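Local coordinates for protein paenibacillus xanthan lyase (Paenibacillus, PDB 6F2P) that cleaves the polysaccharide xanthan as a lyase and carries the domains of polysaccharide lyase family 8, at residues L414-F426 / E509-G521. Numbering follows the deposited sequence.
Sequences LYNTDLSQFNDHF and ETIVENRKLNSSG
Q421 and R515 meet face to face because each chain leaves its backbone with CG anti to N (chi1 176° and -165°) and then bends at chi2, bringing amide and guanidinium nearly parallel, Q421 CG over the centre of the guanidinium and CD 3.4 Å from R515 NE. The stacked amide also pairs with the backbone of K516 as both acceptor and donor: its OE1 accepts from K516 N at 2.8 Å on a lone pair, while its NE2 donates almost straight to K516 O and, at a bent angle from above the carboxylate plane, to D418 OD2. In the guanidinium plane, R515 NH1 donates a nearly straight hydrogen bond, 3.0 Å, to L414 O; NE and NH2 each donate to a water. K516, bent at chi2 and chi3, carries its ammonium into the turns, where NZ donates hydrogen bonds to N423 O and S420 O, with a salt bridge to D424 OD2 at 3.5 Å. Were Q421 an alanine, the K516 amide and carbonyl would probably lose their side-chain partner and one guanidinium face its stacking group. Within the family 8 super-sandwich domain, the turns after strand 411-415 thus meet the end of strand 508-516, R515 packs on I559 of strand 559-563, and D424 bridges to R597 of strand 595-607.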
ATOM      1  N   LEU A 414     -19.186   2.003   5.770  1.00 18.39           N
ATOM      2  CA  LEU A 414     -19.343   2.006   7.225  1.00 17.06           C
ATOM      3  C   LEU A 414     -20.190   0.829   7.684  1.00 18.45           C
ATOM      4  O   LEU A 414     -21.351   0.698   7.296  1.00 15.94           O
ATOM      5  CB  LEU A 414     -19.953   3.314   7.705  1.00 15.28           C
ATOM      6  CG  LEU A 414     -20.140   3.428   9.218  1.00 17.22           C
ATOM      7  CD1 LEU A 414     -18.794   3.484   9.954  1.00 12.19           C
ATOM      8  CD2 LEU A 414     -20.966   4.658   9.524  1.00 16.16           C
ATOM      9  N   TYR A 415     -19.592  -0.033   8.503  1.00 18.66           N
ATOM     10  CA  TYR A 415     -20.245  -1.258   8.946  1.00 15.93           C
ATOM     11  C   TYR A 415     -20.675  -1.136  10.393  1.00 16.50           C
ATOM     12  O   TYR A 415     -19.895  -0.704  11.239  1.00 18.04           O
ATOM     13  CB  TYR A 415     -19.303  -2.447   8.776  1.00 14.47           C
ATOM     14  CG  TYR A 415     -19.024  -2.785   7.330  1.00 15.55           C
ATOM     15  CD1 TYR A 415     -19.874  -3.627   6.619  1.00 17.13           C
ATOM     16  CD2 TYR A 415     -17.923  -2.257   6.669  1.00 15.34           C
ATOM     17  CE1 TYR A 415     -19.634  -3.934   5.292  1.00 14.76           C
ATOM     18  CE2 TYR A 415     -17.674  -2.555   5.342  1.00 14.19           C
ATOM     19  CZ  TYR A 415     -18.536  -3.395   4.658  1.00 15.61           C
ATOM     20  OH  TYR A 415     -18.307  -3.702   3.336  1.00 14.28           O
ATOM     21  N   ASN A 416     -21.920  -1.501  10.675  1.00 14.86           N
ATOM     22  CA  ASN A 416     -22.406  -1.516  12.049  1.00 19.13           C
ATOM     23  C   ASN A 416     -23.418  -2.631  12.285  1.00 21.17           C
ATOM     24  O   ASN A 416     -23.334  -3.670  11.641  1.00 23.08           O
ATOM     25  CB  ASN A 416     -22.948  -0.148  12.475  1.00 19.22           C
ATOM     26  CG  ASN A 416     -23.983   0.399  11.519  1.00 19.37           C
ATOM     27  OD1 ASN A 416     -24.727  -0.348  10.891  1.00 22.64           O
ATOM     28  ND2 ASN A 416     -24.036   1.718  11.405  1.00 22.50           N
ATOM     29  N   THR A 417     -24.367  -2.427  13.196  1.00 20.34           N
ATOM     30  CA  THR A 417     -25.297  -3.499  13.541  1.00 18.22           C
ATOM     31  C   THR A 417     -26.368  -3.716  12.461  1.00 20.42           C
ATOM     32  O   THR A 417     -27.061  -4.741  12.439  1.00 14.12           O
ATOM     33  CB  THR A 417     -25.945  -3.289  14.928  1.00 17.43           C
ATOM     34  OG1 THR A 417     -26.485  -1.970  15.013  1.00 21.33           O
ATOM     35  CG2 THR A 417     -24.913  -3.460  16.016  1.00 15.81           C
ATOM     36  N   ASP A 418     -26.488  -2.754  11.555  1.00 18.13           N
ATOM     37  CA  ASP A 418     -27.381  -2.902  10.419  1.00 16.53           C
ATOM     38  C   ASP A 418     -26.752  -3.882   9.440  1.00 19.57           C
ATOM     39  O   ASP A 418     -26.220  -3.480   8.404  1.00 20.24           O
ATOM     40  CB  ASP A 418     -27.614  -1.546   9.748  1.00 18.30           C
ATOM     41  CG  ASP A 418     -28.634  -1.614   8.635  1.00 18.81           C
ATOM     42  OD1 ASP A 418     -29.300  -2.656   8.501  1.00 23.44           O
ATOM     43  OD2 ASP A 418     -28.773  -0.622   7.896  1.00 25.98           O
ATOM     44  N   LEU A 419     -26.825  -5.167   9.778  1.00 15.84           N
ATOM     45  CA  LEU A 419     -26.121  -6.219   9.045  1.00 16.71           C
ATOM     46  C   LEU A 419     -26.489  -6.300   7.570  1.00 18.13           C
ATOM     47  O   LEU A 419     -25.712  -6.809   6.760  1.00 20.10           O
ATOM     48  CB  LEU A 419     -26.346  -7.587   9.705  1.00 14.86           C
ATOM     49  CG  LEU A 419     -25.960  -7.707  11.183  1.00 20.13           C
ATOM     50  CD1 LEU A 419     -26.029  -9.153  11.625  1.00 13.68           C
ATOM     51  CD2 LEU A 419     -24.582  -7.124  11.442  1.00 14.33           C
ATOM     52  N   SER A 420     -27.667  -5.801   7.216  1.00 17.30           N
ATOM     53  CA  SER A 420     -28.168  -5.989   5.860  1.00 25.57           C
ATOM     54  C   SER A 420     -27.884  -4.793   4.964  1.00 22.35           C
ATOM     55  O   SER A 420     -28.250  -4.796   3.788  1.00 20.65           O
ATOM     56  CB  SER A 420     -29.672  -6.283   5.871  1.00 15.91           C
ATOM     57  OG  SER A 420     -30.404  -5.096   6.105  1.00 19.50           O
ATOM     58  N   GLN A 421     -27.233  -3.780   5.529  1.00 18.56           N
ATOM     59  CA  GLN A 421     -27.011  -2.516   4.840  1.00 16.91           C
ATOM     60  C   GLN A 421     -26.606  -2.661   3.376  1.00 16.85           C
ATOM     61  O   GLN A 421     -27.179  -2.013   2.503  1.00 18.05           O
ATOM     62  CB  GLN A 421     -25.981  -1.668   5.594  1.00 16.37           C
ATOM     63  CG  GLN A 421     -25.612  -0.363   4.898  1.00 17.57           C
ATOM     64  CD  GLN A 421     -26.801   0.568   4.713  1.00 16.61           C
ATOM     65  OE1 GLN A 421     -26.813   1.398   3.806  1.00 15.57           O
ATOM     66  NE2 GLN A 421     -27.803   0.434   5.572  1.00 14.79           N
ATOM     67  N   PHE A 422     -25.636  -3.526   3.108  1.00 19.52           N
ATOM     68  CA  PHE A 422     -25.075  -3.629   1.765  1.00 17.55           C
ATOM     69  C   PHE A 422     -25.571  -4.851   1.014  1.00 18.76           C
ATOM     70  O   PHE A 422     -25.207  -5.062  -0.146  1.00 20.44           O
ATOM     71  CB  PHE A 422     -23.546  -3.595   1.811  1.00 16.40           C
ATOM     72  CG  PHE A 422     -23.000  -2.338   2.415  1.00 18.61           C
ATOM     73  CD1 PHE A 422     -23.131  -1.128   1.755  1.00 17.76           C
ATOM     74  CD2 PHE A 422     -22.386  -2.356   3.651  1.00 17.40           C
ATOM     75  CE1 PHE A 422     -22.652   0.037   2.311  1.00 14.97           C
ATOM     76  CE2 PHE A 422     -21.899  -1.193   4.207  1.00 14.83           C
ATOM     77  CZ  PHE A 422     -22.031   0.004   3.535  1.00 15.22           C
ATOM     78  N   ASN A 423     -26.387  -5.661   1.681  1.00 16.66           N
ATOM     79  CA  ASN A 423     -27.149  -6.701   0.999  1.00 17.60           C
ATOM     80  C   ASN A 423     -28.622  -6.281   0.938  1.00 19.87           C
ATOM     81  O   ASN A 423     -28.913  -5.084   0.999  1.00 17.02           O
ATOM     82  CB  ASN A 423     -26.939  -8.087   1.632  1.00 15.39           C
ATOM     83  CG  ASN A 423     -27.030  -8.068   3.144  1.00 20.16           C
ATOM     84  OD1 ASN A 423     -28.114  -8.209   3.710  1.00 17.86           O
ATOM     85  ND2 ASN A 423     -25.883  -7.912   3.812  1.00 25.04           N
ATOM     86  N   ASP A 424     -29.541  -7.232   0.803  1.00 18.50           N
ATOM     87  CA  ASP A 424     -30.960  -6.887   0.735  1.00 18.34           C
ATOM     88  C   ASP A 424     -31.197  -5.917  -0.438  1.00 20.45           C
ATOM     89  O   ASP A 424     -32.015  -4.999  -0.363  1.00 18.75           O
ATOM     90  CB  ASP A 424     -31.406  -6.311   2.087  1.00 18.83           C
ATOM     91  CG  ASP A 424     -32.868  -5.908   2.122  1.00 26.26           C
ATOM     92  OD1 ASP A 424     -33.720  -6.627   1.543  1.00 27.16           O
ATOM     93  OD2 ASP A 424     -33.147  -4.846   2.734  1.00 25.28           O
ATOM     94  N   HIS A 425     -30.436  -6.132  -1.511  1.00 16.99           N
ATOM     95  CA  HIS A 425     -30.548  -5.366  -2.754  1.00 16.97           C
ATOM     96  C   HIS A 425     -30.043  -3.934  -2.689  1.00 21.05           C
ATOM     97  O   HIS A 425     -30.469  -3.099  -3.488  1.00 20.41           O
ATOM     98  CB  HIS A 425     -31.975  -5.391  -3.304  1.00 17.52           C
ATOM     99  CG  HIS A 425     -32.541  -6.767  -3.414  1.00 20.19           C
ATOM    100  ND1 HIS A 425     -31.978  -7.741  -4.211  1.00 17.61           N
ATOM    101  CD2 HIS A 425     -33.599  -7.350  -2.797  1.00 16.23           C
ATOM    102  CE1 HIS A 425     -32.669  -8.860  -4.091  1.00 20.47           C
ATOM    103  NE2 HIS A 425     -33.659  -8.646  -3.241  1.00 19.60           N
ATOM    104  N   PHE A 426     -29.131  -3.657  -1.759  1.00 19.27           N
ATOM    105  CA  PHE A 426     -28.427  -2.376  -1.741  1.00 16.77           C
ATOM    106  C   PHE A 426     -27.923  -1.967  -3.140  1.00 18.74           C
ATOM    107  O   PHE A 426     -28.241  -0.879  -3.634  1.00 20.80           O
ATOM    108  CB  PHE A 426     -27.255  -2.402  -0.742  1.00 15.82           C
ATOM    109  CG  PHE A 426     -26.300  -1.250  -0.905  1.00 17.94           C
ATOM    110  CD1 PHE A 426     -26.529  -0.052  -0.248  1.00 13.62           C
ATOM    111  CD2 PHE A 426     -25.190  -1.355  -1.740  1.00 14.78           C
ATOM    112  CE1 PHE A 426     -25.681   1.011  -0.412  1.00 13.04           C
ATOM    113  CE2 PHE A 426     -24.333  -0.292  -1.907  1.00 17.08           C
ATOM    114  CZ  PHE A 426     -24.575   0.896  -1.234  1.00 18.16           C
ATOM    115  N   GLU A 509     -19.114  16.799  -7.087  1.00 17.12           N
ATOM    116  CA  GLU A 509     -19.742  16.430  -5.822  1.00 16.20           C
ATOM    117  C   GLU A 509     -18.853  15.541  -4.961  1.00 18.13           C
ATOM    118  O   GLU A 509     -18.046  14.761  -5.471  1.00 16.00           O
ATOM    119  CB  GLU A 509     -21.064  15.704  -6.077  1.00 18.69           C
ATOM    120  CG  GLU A 509     -22.078  16.496  -6.875  1.00 22.51           C
ATOM    121  CD  GLU A 509     -23.355  15.721  -7.141  1.00 24.86           C
ATOM    122  OE1 GLU A 509     -24.398  16.366  -7.395  1.00 30.12           O
ATOM    123  OE2 GLU A 509     -23.322  14.473  -7.096  1.00 19.60           O
ATOM    124  N   THR A 510     -19.010  15.665  -3.648  1.00 18.63           N
ATOM    125  CA  THR A 510     -18.379  14.742  -2.711  1.00 16.19           C
ATOM    126  C   THR A 510     -19.459  14.138  -1.828  1.00 15.63           C
ATOM    127  O   THR A 510     -20.195  14.866  -1.158  1.00 13.33           O
ATOM    128  CB  THR A 510     -17.330  15.442  -1.838  1.00 15.33           C
ATOM    129  OG1 THR A 510     -16.155  15.693  -2.624  1.00 15.99           O
ATOM    130  CG2 THR A 510     -16.968  14.576  -0.622  1.00 10.16           C
ATOM    131  N   ILE A 511     -19.563  12.811  -1.834  1.00 10.39           N
ATOM    132  CA  ILE A 511     -20.675  12.162  -1.154  1.00 12.92           C
ATOM    133  C   ILE A 511     -20.341  11.840   0.288  1.00 16.74           C
ATOM    134  O   ILE A 511     -19.426  11.061   0.560  1.00 16.90           O
ATOM    135  CB  ILE A 511     -21.112  10.868  -1.866  1.00 16.25           C
ATOM    136  CG1 ILE A 511     -21.226  11.092  -3.381  1.00 13.56           C
ATOM    137  CG2 ILE A 511     -22.410  10.354  -1.265  1.00 11.38           C
ATOM    138  CD1 ILE A 511     -22.089  12.269  -3.773  1.00 10.36           C
ATOM    139  N   VAL A 512     -21.077  12.444   1.215  1.00 16.66           N
ATOM    140  CA  VAL A 512     -20.856  12.163   2.630  1.00 19.54           C
ATOM    141  C   VAL A 512     -21.522  10.852   3.022  1.00 18.50           C
ATOM    142  O   VAL A 512     -20.944  10.031   3.743  1.00 21.92           O
ATOM    143  CB  VAL A 512     -21.386  13.291   3.540  1.00 16.82           C
ATOM    144  CG1 VAL A 512     -21.429  12.829   4.991  1.00 13.81           C
ATOM    145  CG2 VAL A 512     -20.527  14.522   3.411  1.00 14.12           C
ATOM    146  N   GLU A 513     -22.740  10.659   2.532  1.00 17.47           N
ATOM    147  CA  GLU A 513     -23.546   9.518   2.930  1.00 15.09           C
ATOM    148  C   GLU A 513     -24.468   9.097   1.791  1.00 20.58           C
ATOM    149  O   GLU A 513     -24.843   9.913   0.944  1.00 21.11           O
ATOM    150  CB  GLU A 513     -24.348   9.876   4.181  1.00 11.53           C
ATOM    151  CG  GLU A 513     -25.134   8.740   4.792  1.00 16.09           C
ATOM    152  CD  GLU A 513     -24.312   7.473   4.977  1.00 19.37           C
ATOM    153  OE1 GLU A 513     -23.775   7.266   6.084  1.00 17.36           O
ATOM    154  OE2 GLU A 513     -24.220   6.669   4.022  1.00 19.78           O
ATOM    155  N   ASN A 514     -24.795   7.810   1.751  1.00 18.13           N
ATOM    156  CA  ASN A 514     -25.871   7.314   0.908  1.00 14.96           C
ATOM    157  C   ASN A 514     -26.385   6.038   1.544  1.00 16.35           C
ATOM    158  O   ASN A 514     -26.078   4.948   1.089  1.00 19.01           O
ATOM    159  CB  ASN A 514     -25.403   7.069  -0.531  1.00 12.83           C
ATOM    160  CG  ASN A 514     -26.565   7.007  -1.510  1.00 16.44           C
ATOM    161  OD1 ASN A 514     -27.712   6.829  -1.104  1.00 16.73           O
ATOM    162  ND2 ASN A 514     -26.280   7.165  -2.795  1.00 13.03           N
ATOM    163  N   ARG A 515     -27.151   6.182   2.621  1.00 16.54           N
ATOM    164  CA  ARG A 515     -27.475   5.055   3.484  1.00 15.05           C
ATOM    165  C   ARG A 515     -28.816   4.450   3.143  1.00 21.20           C
ATOM    166  O   ARG A 515     -29.782   5.175   2.921  1.00 22.04           O
ATOM    167  CB  ARG A 515     -27.519   5.517   4.942  1.00 20.60           C
ATOM    168  CG  ARG A 515     -27.486   4.391   5.967  1.00 15.92           C
ATOM    169  CD  ARG A 515     -26.065   3.881   6.139  1.00 19.94           C
ATOM    170  NE  ARG A 515     -25.968   2.819   7.135  1.00 20.80           N
ATOM    171  CZ  ARG A 515     -24.875   2.086   7.323  1.00 16.71           C
ATOM    172  NH1 ARG A 515     -23.804   2.313   6.579  1.00 13.67           N
ATOM    173  NH2 ARG A 515     -24.854   1.128   8.242  1.00 15.17           N
ATOM    174  N   LYS A 516     -28.887   3.122   3.128  1.00 24.08           N
ATOM    175  CA  LYS A 516     -30.168   2.453   2.947  1.00 20.36           C
ATOM    176  C   LYS A 516     -30.952   2.486   4.248  1.00 20.84           C
ATOM    177  O   LYS A 516     -30.397   2.238   5.318  1.00 24.50           O
ATOM    178  CB  LYS A 516     -29.986   1.011   2.485  1.00 21.58           C
ATOM    179  CG  LYS A 516     -31.229   0.444   1.832  1.00 20.56           C
ATOM    180  CD  LYS A 516     -31.356  -1.030   2.080  1.00 25.18           C
ATOM    181  CE  LYS A 516     -30.162  -1.771   1.557  1.00 19.72           C
ATOM    182  NZ  LYS A 516     -30.143  -3.141   2.116  1.00 23.17           N
ATOM    183  N   LEU A 517     -32.244   2.778   4.150  1.00 21.36           N
ATOM    184  CA  LEU A 517     -33.079   2.989   5.327  1.00 20.62           C
ATOM    185  C   LEU A 517     -33.983   1.793   5.608  1.00 20.55           C
ATOM    186  O   LEU A 517     -33.925   0.786   4.900  1.00 24.72           O
ATOM    187  CB  LEU A 517     -33.907   4.264   5.153  1.00 18.91           C
ATOM    188  CG  LEU A 517     -33.048   5.473   4.768  1.00 21.92           C
ATOM    189  CD1 LEU A 517     -33.878   6.740   4.638  1.00 19.23           C
ATOM    190  CD2 LEU A 517     -31.937   5.662   5.794  1.00 21.83           C
ATOM    191  N   ASN A 518     -34.810   1.899   6.645  1.00 16.24           N
ATOM    192  CA  ASN A 518     -35.796   0.866   6.919  1.00 17.52           C
ATOM    193  C   ASN A 518     -36.862   0.841   5.823  1.00 21.65           C
ATOM    194  O   ASN A 518     -36.818   1.652   4.892  1.00 20.92           O
ATOM    195  CB  ASN A 518     -36.410   1.024   8.313  1.00 13.48           C
ATOM    196  CG  ASN A 518     -37.112   2.357   8.508  1.00 22.42           C
ATOM    197  OD1 ASN A 518     -37.657   2.947   7.569  1.00 22.49           O
ATOM    198  ND2 ASN A 518     -37.113   2.832   9.744  1.00 22.31           N
ATOM    199  N   SER A 519     -37.819  -0.076   5.931  1.00 23.03           N
ATOM    200  CA  SER A 519     -38.766  -0.302   4.835  1.00 28.95           C
ATOM    201  C   SER A 519     -39.694   0.891   4.621  1.00 22.99           C
ATOM    202  O   SER A 519     -40.207   1.087   3.524  1.00 28.98           O
ATOM    203  CB  SER A 519     -39.565  -1.589   5.041  1.00 21.19           C
ATOM    204  OG  SER A 519     -40.360  -1.500   6.206  1.00 37.63           O
ATOM    205  N   SER A 520     -39.893   1.691   5.665  1.00 22.02           N
ATOM    206  CA  SER A 520     -40.648   2.938   5.541  1.00 17.80           C
ATOM    207  C   SER A 520     -39.794   4.032   4.909  1.00 23.87           C
ATOM    208  O   SER A 520     -40.306   4.904   4.199  1.00 27.73           O
ATOM    209  CB  SER A 520     -41.107   3.417   6.913  1.00 17.41           C
ATOM    210  OG  SER A 520     -41.612   2.338   7.674  1.00 31.21           O
ATOM    211  N   GLY A 521     -38.492   3.985   5.178  1.00 17.25           N
ATOM    212  CA  GLY A 521     -37.604   5.067   4.808  1.00 16.08           C
ATOM    213  C   GLY A 521     -37.834   6.276   5.700  1.00 24.06           C
ATOM    214  O   GLY A 521     -37.733   7.421   5.248  1.00 23.09           O
TER
HETATM  215  O   HOH W   1     -23.778  -1.295   8.374  1.00 21.48           O
HETATM  216  O   HOH W   2     -27.271   2.154   9.259  1.00 21.44           O
HETATM  217  O   HOH W   3     -31.185   0.664   7.285  1.00 27.52           O
HETATM  218  O   HOH W   4     -24.602   3.070   2.268  1.00 17.59           O